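Local coordinates for protein D-alanyl transferase DltD (Enterococcus faecium TX0133A04, PDB 6PFX) that probably transfers D-alanine onto lipoteichoic acid during cell wall biogenesis, as a membrane-associated member of the DltD family with an SGNH hydrolase-like fold, at residues A[77-81]-A[271-275]; A[257-262]-A[300-306]. The contacts are given in a common frame with arbitrary orientation. Numbering follows the deposited sequence.

Contact 1 joins the starts of helices 79-89 and 271-284; contact 2 joins the end of helix 298-304 to a loop. Contact 1 is buried, its centre about 9 Å from that of the chain; contact 2 lies about 25 Å out and is partly exposed. Their centres are about 26 Å apart and their nearest atoms about 13 Å, so they do not touch, but their segments alternate along the chain. Ser46, His348 and Asp345 have charge-relay geometry, consistent with a catalytic triad. Each contact touches a residue close in sequence to this triad: Thr77 OG1 is hydrogen-bonded to Gly44 O, two residues before Ser46, and the Trp300 side chain touches Thr346, between Asp345 and His348.

Contact 1 of 2, residues A[77-81]-A[271-275]; sequences TQSLS and EFSDF
Thr77 approaches helix 79-89 in an extended conformation, its OG1 bonded to Gly44 O. Gln78, the N-cap residue (phi/psi -119/-160), sends its side chain (chi1 m, chi2 t) across to helix 271-284, where Gln78 NE2 donates to Glu271 OE1 at 2.9 Å. Ser79 opens the helix and faces Phe275, with 5.0 Å between their CA atoms. Ser79 N and Ser79 OG donate to OE2 of Glu271 (chi1 t, chi2 p), at 2.8 and 2.7 Å; the small side chain fits beside the ring edge, Ser79 OG to Phe275 CD1 being 3.5 Å. Leu80 pairs with Asp274 (CA to CA 5.3 Å), and Leu80 N donates to water 1 at 3.0 Å, which is 2.7 Å from Glu271 OE1 and 2.8 Å from Asp274 OD2. Asp274 OD1 is hydrogen-bonded to Tyr142 OH and forms a salt bridge with Arg146. Glu271 thus accepts a first-turn amide of helix 79-89, supplying from another helix the kind of acceptor that caps amino termini; its several donors are consistent with an ionised carboxylate.

Contact 2 of 2, residues A[257-262]-A[300-306]; sequences LKQSQK and WSDYTGL
Helix 298-304 ends against a loop folded into a type II turn, Leu257 to Ser260, and a type I turn, Gln259 to Lys262. Trp300 (chi1 t) offers its ring edge to Leu257, CH2 to CD1 3.9 Å, while Trp300 NE1 and Gln261 NE2 donate to water 3, at 3.0 and 3.1 Å. Tyr303, also t, has Lys258 CA over one ring face, the closest approach being Tyr303 CZ to Lys258 CB at 3.6 Å, and its OH bonds to Glu254 O. Tyr303 O accepts from Gln259 N at 3.0 Å. Thr304 CA lies 4.2 Å from Gln259 CA. Thr304 O accepts from Gln261 N at 2.8 Å. Thr304 OG1 (chi1 p) donates to Gln261 OE1 at 2.8 Å and accepts from Leu306 N at 3.2 Å, forming an ST turn. Gly305 leaves the helix at phi/psi 85/0, where a CB would clash with Gln259 OE1 and the preceding carbonyl; Gly305 O is 2.7 Å from water 4, which also reaches Lys262 O at 2.8 Å. Leu306 CA lies 3.6 Å from Gln261 O. The last two helical carbonyls, Tyr303 O and Thr304 O, with no further helix to pair with, thus accept the Gln259 and Gln261 amides.

Contact 1 of 2, residues A[77-81]-A[271-275]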
loop_
_atom_site.group_PDB
_atom_site.type_symbol
_atom_site.label_atom_id
_atom_site.label_comp_id
_atom_site.label_asym_id
_atom_site.label_seq_id
_atom_site.Cartn_x
_atom_site.Cartn_y
_atom_site.Cartn_z
ATOM N N THR A 77 0.989 7.393 0.450
ATOM C CA THR A 77 1.149 6.552 -0.732
ATOM C C THR A 77 -0.140 5.758 -0.943
ATOM O O THR A 77 -0.566 5.019 -0.048
ATOM C CB THR A 77 2.342 5.600 -0.634
ATOM O OG1 THR A 77 2.208 4.735 0.497
ATOM C CG2 THR A 77 3.639 6.382 -0.532
ATOM N N GLN A 78 -0.777 5.942 -2.104
ATOM C CA GLN A 78 -1.971 5.189 -2.491
ATOM C C GLN A 78 -1.672 4.406 -3.770
ATOM O O GLN A 78 -0.504 4.156 -4.083
ATOM C CB GLN A 78 -3.179 6.126 -2.630
ATOM C CG GLN A 78 -3.380 7.011 -1.395
ATOM C CD GLN A 78 -4.740 7.733 -1.273
ATOM O OE1 GLN A 78 -4.955 8.455 -0.292
ATOM N NE2 GLN A 78 -5.645 7.550 -2.238
ATOM N N SER A 79 -2.701 3.993 -4.516
ATOM C CA SER A 79 -2.467 2.977 -5.545
ATOM C C SER A 79 -1.616 3.502 -6.698
ATOM O O SER A 79 -0.760 2.775 -7.215
ATOM C CB SER A 79 -3.784 2.407 -6.075
ATOM O OG SER A 79 -4.440 1.663 -5.064
ATOM N N LEU A 80 -1.846 4.745 -7.129
ATOM C CA LEU A 80 -1.102 5.291 -8.260
ATOM C C LEU A 80 0.390 5.342 -7.948
ATOM O O LEU A 80 1.223 4.886 -8.741
ATOM C CB LEU A 80 -1.644 6.676 -8.602
ATOM C CG LEU A 80 -1.267 7.263 -9.954
ATOM C CD1 LEU A 80 -2.243 8.375 -10.279
ATOM C CD2 LEU A 80 0.123 7.802 -9.918
ATOM N N SER A 81 0.745 5.851 -6.767
ATOM C CA SER A 81 2.154 5.924 -6.404
ATOM C C SER A 81 2.765 4.534 -6.311
ATOM O O SER A 81 3.892 4.306 -6.767
ATOM C CB SER A 81 2.318 6.644 -5.071
ATOM O OG SER A 81 1.933 7.993 -5.206
ATOM N N GLU A 271 -9.931 5.891 -6.970
ATOM C CA GLU A 271 -8.950 4.968 -6.416
ATOM C C GLU A 271 -9.198 3.522 -6.839
ATOM O O GLU A 271 -8.254 2.724 -6.878
ATOM C CB GLU A 271 -8.934 5.068 -4.889
ATOM C CG GLU A 271 -7.845 4.203 -4.230
ATOM C CD GLU A 271 -6.418 4.748 -4.321
ATOM O OE1 GLU A 271 -6.215 5.945 -4.608
ATOM O OE2 GLU A 271 -5.477 3.955 -4.070
ATOM N N PHE A 272 -10.453 3.149 -7.116
ATOM C CA PHE A 272 -10.716 1.791 -7.580
ATOM C C PHE A 272 -10.010 1.537 -8.900
ATOM O O PHE A 272 -9.530 0.432 -9.156
ATOM C CB PHE A 272 -12.219 1.546 -7.727
ATOM C CG PHE A 272 -12.929 1.398 -6.413
ATOM C CD1 PHE A 272 -12.870 0.213 -5.705
ATOM C CD2 PHE A 272 -13.625 2.458 -5.877
ATOM C CE1 PHE A 272 -13.494 0.083 -4.492
ATOM C CE2 PHE A 272 -14.254 2.329 -4.664
ATOM C CZ PHE A 272 -14.187 1.139 -3.975
ATOM N N SER A 273 -9.950 2.555 -9.757
ATOM C CA SER A 273 -9.274 2.427 -11.043
ATOM C C SER A 273 -7.762 2.602 -10.914
ATOM O O SER A 273 -7.008 1.917 -11.618
ATOM C CB SER A 273 -9.925 3.381 -12.042
ATOM O OG SER A 273 -11.294 3.026 -12.232
ATOM N N ASP A 274 -7.287 3.478 -10.016
ATOM C CA ASP A 274 -5.860 3.503 -9.704
ATOM C C ASP A 274 -5.411 2.145 -9.165
ATOM O O ASP A 274 -4.335 1.647 -9.517
ATOM C CB ASP A 274 -5.521 4.602 -8.688
ATOM C CG ASP A 274 -5.753 6.018 -9.214
ATOM O OD1 ASP A 274 -6.062 6.216 -10.405
ATOM O OD2 ASP A 274 -5.619 6.962 -8.409
ATOM N N PHE A 275 -6.237 1.523 -8.311
ATOM C CA PHE A 275 -5.942 0.195 -7.781
ATOM C C PHE A 275 -5.885 -0.836 -8.898
ATOM O O PHE A 275 -5.055 -1.753 -8.862
ATOM C CB PHE A 275 -7.017 -0.180 -6.731
ATOM C CG PHE A 275 -6.737 -1.478 -6.021
ATOM C CD1 PHE A 275 -5.664 -1.580 -5.182
ATOM C CD2 PHE A 275 -7.561 -2.581 -6.170
ATOM C CE1 PHE A 275 -5.376 -2.750 -4.544
ATOM C CE2 PHE A 275 -7.271 -3.771 -5.515
ATOM C CZ PHE A 275 -6.174 -3.853 -4.710
HETATM O O HOH W 1 -4.035 6.584 -6.137
#

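Contact 2 of 2, residues A[257-262]-A[300-306]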
loop_
_atom_site.group_PDB
_atom_site.type_symbol
_atom_site.label_atom_id
_atom_site.label_comp_id
_atom_site.label_asym_id
_atom_site.label_seq_id
_atom_site.Cartn_x
_atom_site.Cartn_y
_atom_site.Cartn_z
ATOM N N LEU A 257 -15.412 16.382 16.663
ATOM C CA LEU A 257 -15.314 15.169 15.862
ATOM C C LEU A 257 -16.528 14.271 16.030
ATOM O O LEU A 257 -16.725 13.360 15.222
ATOM C CB LEU A 257 -14.014 14.435 16.201
ATOM C CG LEU A 257 -12.749 15.181 15.777
ATOM C CD1 LEU A 257 -11.492 14.579 16.360
ATOM C CD2 LEU A 257 -12.650 15.187 14.253
ATOM N N LYS A 258 -17.365 14.513 17.032
ATOM C CA LYS A 258 -18.547 13.683 17.201
ATOM C C LYS A 258 -19.463 13.820 15.990
ATOM O O LYS A 258 -19.823 14.930 15.585
ATOM C CB LYS A 258 -19.298 14.076 18.469
ATOM C CG LYS A 258 -20.418 13.118 18.792
ATOM C CD LYS A 258 -21.242 13.590 20.009
ATOM C CE LYS A 258 -22.352 12.607 20.322
ATOM N NZ LYS A 258 -21.777 11.384 20.924
ATOM N N GLN A 259 -19.851 12.678 15.424
ATOM C CA GLN A 259 -20.724 12.576 14.254
ATOM C C GLN A 259 -20.136 13.213 12.997
ATOM O O GLN A 259 -20.851 13.372 11.996
ATOM C CB GLN A 259 -22.143 13.109 14.516
ATOM C CG GLN A 259 -22.992 12.213 15.388
ATOM C CD GLN A 259 -23.297 10.865 14.743
ATOM O OE1 GLN A 259 -22.805 9.830 15.188
ATOM N NE2 GLN A 259 -24.117 10.876 13.698
ATOM N N SER A 260 -18.843 13.559 13.006
ATOM C CA SER A 260 -18.251 14.294 11.895
ATOM C C SER A 260 -18.119 13.455 10.635
ATOM O O SER A 260 -17.944 14.022 9.553
ATOM C CB SER A 260 -16.876 14.839 12.281
ATOM O OG SER A 260 -16.002 13.785 12.642
ATOM N N GLN A 261 -18.204 12.128 10.751
ATOM C CA GLN A 261 -18.009 11.211 9.632
ATOM C C GLN A 261 -19.291 10.479 9.255
ATOM O O GLN A 261 -19.240 9.491 8.521
ATOM C CB GLN A 261 -16.894 10.222 9.989
ATOM C CG GLN A 261 -15.614 10.947 10.383
ATOM C CD GLN A 261 -14.474 10.036 10.845
ATOM O OE1 GLN A 261 -14.630 8.827 10.996
ATOM N NE2 GLN A 261 -13.317 10.640 11.088
ATOM N N LYS A 262 -20.448 10.968 9.700
ATOM C CA LYS A 262 -21.687 10.231 9.473
ATOM C C LYS A 262 -22.006 10.050 7.989
ATOM O O LYS A 262 -22.671 9.074 7.617
ATOM C CB LYS A 262 -22.849 10.932 10.181
ATOM C CG LYS A 262 -23.225 12.264 9.584
ATOM C CD LYS A 262 -24.327 12.937 10.402
ATOM C CE LYS A 262 -24.638 14.326 9.864
ATOM N NZ LYS A 262 -25.762 14.974 10.595
ATOM N N TRP A 300 -14.150 4.195 17.894
ATOM C CA TRP A 300 -13.987 5.460 17.195
ATOM C C TRP A 300 -15.100 5.698 16.179
ATOM O O TRP A 300 -15.657 6.795 16.125
ATOM C CB TRP A 300 -12.630 5.482 16.490
ATOM C CG TRP A 300 -12.354 6.773 15.829
ATOM C CD1 TRP A 300 -12.157 6.999 14.489
ATOM C CD2 TRP A 300 -12.266 8.048 16.469
ATOM N NE1 TRP A 300 -11.940 8.342 14.267
ATOM C CE2 TRP A 300 -12.006 9.002 15.467
ATOM C CE3 TRP A 300 -12.378 8.475 17.797
ATOM C CZ2 TRP A 300 -11.852 10.348 15.754
ATOM C CZ3 TRP A 300 -12.230 9.808 18.072
ATOM C CH2 TRP A 300 -11.968 10.728 17.060
ATOM N N SER A 301 -15.460 4.695 15.374
ATOM C CA SER A 301 -16.546 4.907 14.418
ATOM C C SER A 301 -17.876 5.122 15.135
ATOM O O SER A 301 -18.737 5.851 14.631
ATOM C CB SER A 301 -16.625 3.748 13.417
ATOM O OG SER A 301 -16.853 2.505 14.056
ATOM N N ASP A 302 -18.070 4.499 16.302
ATOM C CA ASP A 302 -19.262 4.794 17.088
ATOM C C ASP A 302 -19.342 6.287 17.392
ATOM O O ASP A 302 -20.419 6.893 17.340
ATOM C CB ASP A 302 -19.228 4.022 18.408
ATOM C CG ASP A 302 -19.623 2.557 18.275
ATOM O OD1 ASP A 302 -20.098 2.100 17.210
ATOM O OD2 ASP A 302 -19.442 1.846 19.284
ATOM N N TYR A 303 -18.198 6.894 17.706
ATOM C CA TYR A 303 -18.172 8.306 18.059
ATOM C C TYR A 303 -18.317 9.209 16.840
ATOM O O TYR A 303 -19.095 10.170 16.866
ATOM C CB TYR A 303 -16.872 8.627 18.793
ATOM C CG TYR A 303 -16.773 10.038 19.293
ATOM C CD1 TYR A 303 -17.639 10.501 20.262
ATOM C CD2 TYR A 303 -15.802 10.901 18.825
ATOM C CE1 TYR A 303 -17.558 11.771 20.731
ATOM C CE2 TYR A 303 -15.710 12.195 19.296
ATOM C CZ TYR A 303 -16.597 12.619 20.258
ATOM O OH TYR A 303 -16.555 13.896 20.765
ATOM N N THR A 304 -17.579 8.924 15.762
ATOM C CA THR A 304 -17.601 9.813 14.612
ATOM C C THR A 304 -18.804 9.573 13.708
ATOM O O THR A 304 -19.087 10.406 12.842
ATOM C CB THR A 304 -16.363 9.627 13.726
ATOM O OG1 THR A 304 -16.413 8.319 13.137
ATOM C CG2 THR A 304 -15.068 9.800 14.496
ATOM N N GLY A 305 -19.484 8.435 13.860
ATOM C CA GLY A 305 -20.597 8.073 13.014
ATOM C C GLY A 305 -20.230 7.399 11.712
ATOM O O GLY A 305 -21.127 7.091 10.919
ATOM N N LEU A 306 -18.947 7.184 11.448
ATOM C CA LEU A 306 -18.547 6.443 10.261
ATOM C C LEU A 306 -19.256 5.098 10.248
ATOM O O LEU A 306 -19.234 4.363 11.240
ATOM C CB LEU A 306 -17.041 6.221 10.293
ATOM C CG LEU A 306 -16.454 5.595 9.021
ATOM C CD1 LEU A 306 -16.392 6.659 7.912
ATOM C CD2 LEU A 306 -15.097 4.983 9.309
HETATM O O HOH W 2 -21.409 10.025 18.243
HETATM O O HOH W 3 -10.560 9.507 11.919
HETATM O O HOH W 4 -23.447 7.249 9.584
#